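Local coordinates for protein predicted transcriptional regulator (Oenococcus oeni, PDB 3BY6) that probably binds DNA as a dimeric transcriptional regulator of the GntR family, using a winged helix-turn-helix domain, at residues 15-20 against 57-62. Sequence-based numbering, arbitrary orientation.
Sequences QLVDRI and KELEAQ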
ATOM      1  N   GLN D  15      -6.979   0.230 -11.284  1.00 41.69           N
ATOM      2  CA  GLN D  15      -5.629   0.767 -11.352  1.00 41.08           C
ATOM      3  C   GLN D  15      -5.541   1.920 -12.361  1.00 40.45           C
ATOM      4  O   GLN D  15      -4.754   2.848 -12.188  1.00 39.94           O
ATOM      5  CB  GLN D  15      -4.631  -0.322 -11.679  1.00 41.00           C
ATOM      6  CG  GLN D  15      -4.590  -1.449 -10.610  1.00 42.27           C
ATOM      7  CD  GLN D  15      -3.565  -2.517 -10.906  1.00 40.98           C
ATOM      8  OE1 GLN D  15      -2.469  -2.231 -11.393  1.00 39.11           O
ATOM      9  NE2 GLN D  15      -3.917  -3.763 -10.605  1.00 42.49           N
ATOM     10  N   LEU D  16      -6.328   1.848 -13.423  1.00 40.27           N
ATOM     11  CA  LEU D  16      -6.365   2.930 -14.401  1.00 41.06           C
ATOM     12  C   LEU D  16      -7.170   4.132 -13.890  1.00 40.60           C
ATOM     13  O   LEU D  16      -6.780   5.256 -14.133  1.00 40.45           O
ATOM     14  CB  LEU D  16      -6.964   2.465 -15.727  1.00 41.32           C
ATOM     15  CG  LEU D  16      -7.059   3.524 -16.842  1.00 40.11           C
ATOM     16  CD1 LEU D  16      -5.737   4.253 -17.080  1.00 36.76           C
ATOM     17  CD2 LEU D  16      -7.537   2.804 -18.116  1.00 40.53           C
ATOM     18  N   VAL D  17      -8.283   3.871 -13.212  1.00 40.63           N
ATOM     19  CA  VAL D  17      -9.007   4.914 -12.474  1.00 41.14           C
ATOM     20  C   VAL D  17      -8.016   5.638 -11.558  1.00 41.41           C
ATOM     21  O   VAL D  17      -7.974   6.888 -11.554  1.00 41.56           O
ATOM     22  CB  VAL D  17     -10.242   4.337 -11.653  1.00 41.55           C
ATOM     23  CG1 VAL D  17     -10.847   5.373 -10.639  1.00 40.34           C
ATOM     24  CG2 VAL D  17     -11.350   3.798 -12.599  1.00 39.50           C
ATOM     25  N   ASP D  18      -7.201   4.878 -10.817  1.00 40.90           N
ATOM     26  CA  ASP D  18      -6.249   5.480  -9.869  1.00 40.49           C
ATOM     27  C   ASP D  18      -5.249   6.312 -10.622  1.00 40.57           C
ATOM     28  O   ASP D  18      -4.811   7.388 -10.163  1.00 39.24           O
ATOM     29  CB  ASP D  18      -5.410   4.442  -9.108  1.00 41.36           C
ATOM     30  CG  ASP D  18      -6.215   3.537  -8.150  1.00 41.64           C
ATOM     31  OD1 ASP D  18      -7.370   3.821  -7.787  1.00 40.92           O
ATOM     32  OD2 ASP D  18      -5.633   2.497  -7.768  1.00 43.55           O
ATOM     33  N   ARG D  19      -4.802   5.785 -11.763  1.00 40.89           N
ATOM     34  CA  ARG D  19      -3.713   6.449 -12.494  1.00 41.10           C
ATOM     35  C   ARG D  19      -4.201   7.802 -12.980  1.00 39.62           C
ATOM     36  O   ARG D  19      -3.507   8.822 -12.842  1.00 39.34           O
ATOM     37  CB  ARG D  19      -3.227   5.618 -13.690  1.00 40.78           C
ATOM     38  CG  ARG D  19      -2.175   6.310 -14.534  1.00 41.58           C
ATOM     39  CD  ARG D  19      -1.875   5.473 -15.800  1.00 45.09           C
ATOM     40  NE  ARG D  19      -0.622   5.824 -16.484  1.00 49.06           N
ATOM     41  CZ  ARG D  19       0.608   5.575 -16.020  1.00 51.14           C
ATOM     42  NH1 ARG D  19       0.796   5.008 -14.827  1.00 53.66           N
ATOM     43  NH2 ARG D  19       1.673   5.919 -16.743  1.00 50.70           N
ATOM     44  N   ILE D  20      -5.387   7.808 -13.556  1.00 38.39           N
ATOM     45  CA  ILE D  20      -5.922   9.059 -14.114  1.00 38.90           C
ATOM     46  C   ILE D  20      -6.229  10.129 -13.053  1.00 39.37           C
ATOM     47  O   ILE D  20      -5.925  11.321 -13.260  1.00 38.32           O
ATOM     48  CB  ILE D  20      -7.130   8.789 -15.053  1.00 38.87           C
ATOM     49  CG1 ILE D  20      -6.597   8.218 -16.398  1.00 38.35           C
ATOM     50  CG2 ILE D  20      -7.934  10.057 -15.273  1.00 37.60           C
ATOM     51  CD1 ILE D  20      -7.610   7.455 -17.241  1.00 37.33           C
ATOM     52  N   LYS D  57     -16.115   4.821 -17.076  1.00 45.68           N
ATOM     53  CA  LYS D  57     -17.409   4.797 -16.423  1.00 46.62           C
ATOM     54  C   LYS D  57     -17.329   5.113 -14.906  1.00 46.43           C
ATOM     55  O   LYS D  57     -18.173   5.840 -14.373  1.00 46.33           O
ATOM     56  CB  LYS D  57     -18.033   3.433 -16.693  1.00 46.59           C
ATOM     57  CG  LYS D  57     -19.388   3.187 -16.062  1.00 48.97           C
ATOM     58  CD  LYS D  57     -19.851   1.753 -16.346  1.00 48.94           C
ATOM     59  CE  LYS D  57     -21.197   1.446 -15.692  1.00 51.85           C
ATOM     60  NZ  LYS D  57     -21.109   1.573 -14.212  1.00 53.34           N
ATOM     61  N   GLU D  58     -16.300   4.587 -14.237  1.00 46.19           N
ATOM     62  CA  GLU D  58     -16.052   4.825 -12.799  1.00 45.76           C
ATOM     63  C   GLU D  58     -15.457   6.217 -12.518  1.00 45.57           C
ATOM     64  O   GLU D  58     -15.809   6.883 -11.534  1.00 45.72           O
ATOM     65  CB  GLU D  58     -15.117   3.727 -12.247  1.00 45.49           C
ATOM     66  CG  GLU D  58     -14.684   3.869 -10.764  1.00 46.71           C
ATOM     67  CD  GLU D  58     -15.838   3.798  -9.766  1.00 48.22           C
ATOM     68  OE1 GLU D  58     -16.841   3.128 -10.080  1.00 51.02           O
ATOM     69  OE2 GLU D  58     -15.762   4.424  -8.675  1.00 46.39           O
ATOM     70  N   LEU D  59     -14.494   6.635 -13.324  1.00 45.25           N
ATOM     71  CA  LEU D  59     -13.983   7.998 -13.226  1.00 45.30           C
ATOM     72  C   LEU D  59     -15.171   8.981 -13.330  1.00 45.47           C
ATOM     73  O   LEU D  59     -15.182  10.001 -12.672  1.00 44.45           O
ATOM     74  CB  LEU D  59     -12.977   8.307 -14.358  1.00 45.37           C
ATOM     75  CG  LEU D  59     -11.440   8.334 -14.178  1.00 44.13           C
ATOM     76  CD1 LEU D  59     -10.950   8.402 -12.742  1.00 41.10           C
ATOM     77  CD2 LEU D  59     -10.810   7.210 -14.913  1.00 39.41           C
ATOM     78  N   GLU D  60     -16.153   8.665 -14.164  1.00 45.87           N
ATOM     79  CA  GLU D  60     -17.298   9.554 -14.332  1.00 47.42           C
ATOM     80  C   GLU D  60     -18.233   9.586 -13.098  1.00 47.07           C
ATOM     81  O   GLU D  60     -18.671  10.670 -12.675  1.00 46.69           O
ATOM     82  CB  GLU D  60     -18.064   9.202 -15.600  1.00 47.56           C
ATOM     83  CG  GLU D  60     -19.082  10.250 -15.946  1.00 51.55           C
ATOM     84  CD  GLU D  60     -19.474  10.234 -17.406  1.00 56.21           C
ATOM     85  OE1 GLU D  60     -19.104   9.244 -18.087  1.00 58.48           O
ATOM     86  OE2 GLU D  60     -20.145  11.208 -17.849  1.00 57.29           O
ATOM     87  N   ALA D  61     -18.498   8.406 -12.521  1.00 47.13           N
ATOM     88  CA  ALA D  61     -19.228   8.264 -11.243  1.00 46.62           C
ATOM     89  C   ALA D  61     -18.590   9.053 -10.102  1.00 46.79           C
ATOM     90  O   ALA D  61     -19.286   9.579  -9.225  1.00 47.57           O
ATOM     91  CB  ALA D  61     -19.305   6.820 -10.867  1.00 46.78           C
ATOM     92  N   GLN D  62     -17.259   9.132 -10.103  1.00 46.68           N
ATOM     93  CA  GLN D  62     -16.530   9.919  -9.097  1.00 46.12           C
ATOM     94  C   GLN D  62     -16.368  11.370  -9.501  1.00 46.17           C
ATOM     95  O   GLN D  62     -15.611  12.107  -8.867  1.00 45.90           O
ATOM     96  CB  GLN D  62     -15.163   9.288  -8.839  1.00 46.59           C
ATOM     97  CG  GLN D  62     -15.247   7.834  -8.391  1.00 45.64           C
ATOM     98  CD  GLN D  62     -13.924   7.231  -8.091  1.00 44.48           C
ATOM     99  OE1 GLN D  62     -12.979   7.918  -7.746  1.00 46.70           O
ATOM    100  NE2 GLN D  62     -13.846   5.904  -8.193  1.00 43.77           N
TER
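Val17 holds CG1 anti to its backbone N and CG2 anti to its carbonyl carbon, so its two methyls diverge toward different partners on 57-62. Glu58 also sets CG anti to its N, and its CB and CG cross the valine at about a right angle, with Glu58 CB 3.8 Å from Val17 CG2. The bend at chi2 (63°) then turns the carboxylate toward Gln62. Leu59 runs past Val17 in the opposite direction: its CD1 meets Val17 CG1 at 3.7 Å. Leu59 CD2 leans toward Ile20, 4.0 Å from Ile20 CD1. Both torsions of Leu59 depart from the staggered values (chi1 -102°), a sign of a strained or imperfectly defined conformer. The short helical segments 15-20 and 57-61 cross at -53°. Their axes lie 9.8 Å apart. Val17 and Leu59 are the nearest CA pair, at 5.9 Å. This is the packing of the first helix (12-25) of a GntR-type winged helix-turn-helix domain on helix 49-61, the probable recognition helix; Leu16 and Val17 extend it onto Ala55. No hydrogen bond joins the segments, and the polar link lies within 57-62: Gln62 NE2 donates to the anti lone pair of Glu58 OE2 at a very short 2.5 Å, nearly straight. The carboxylate oxygen sits almost in the amide plane, and the same NE2 meets Val17 CG1 tip to tip. An alanine in place of Glu58 keeps CB but lacks CG and the carboxylate, and would probably thin the cover over Val17 CG2 and leave the Gln62 amide, whose OE1 has a weak hydrogen bond to Lys21, less firmly oriented.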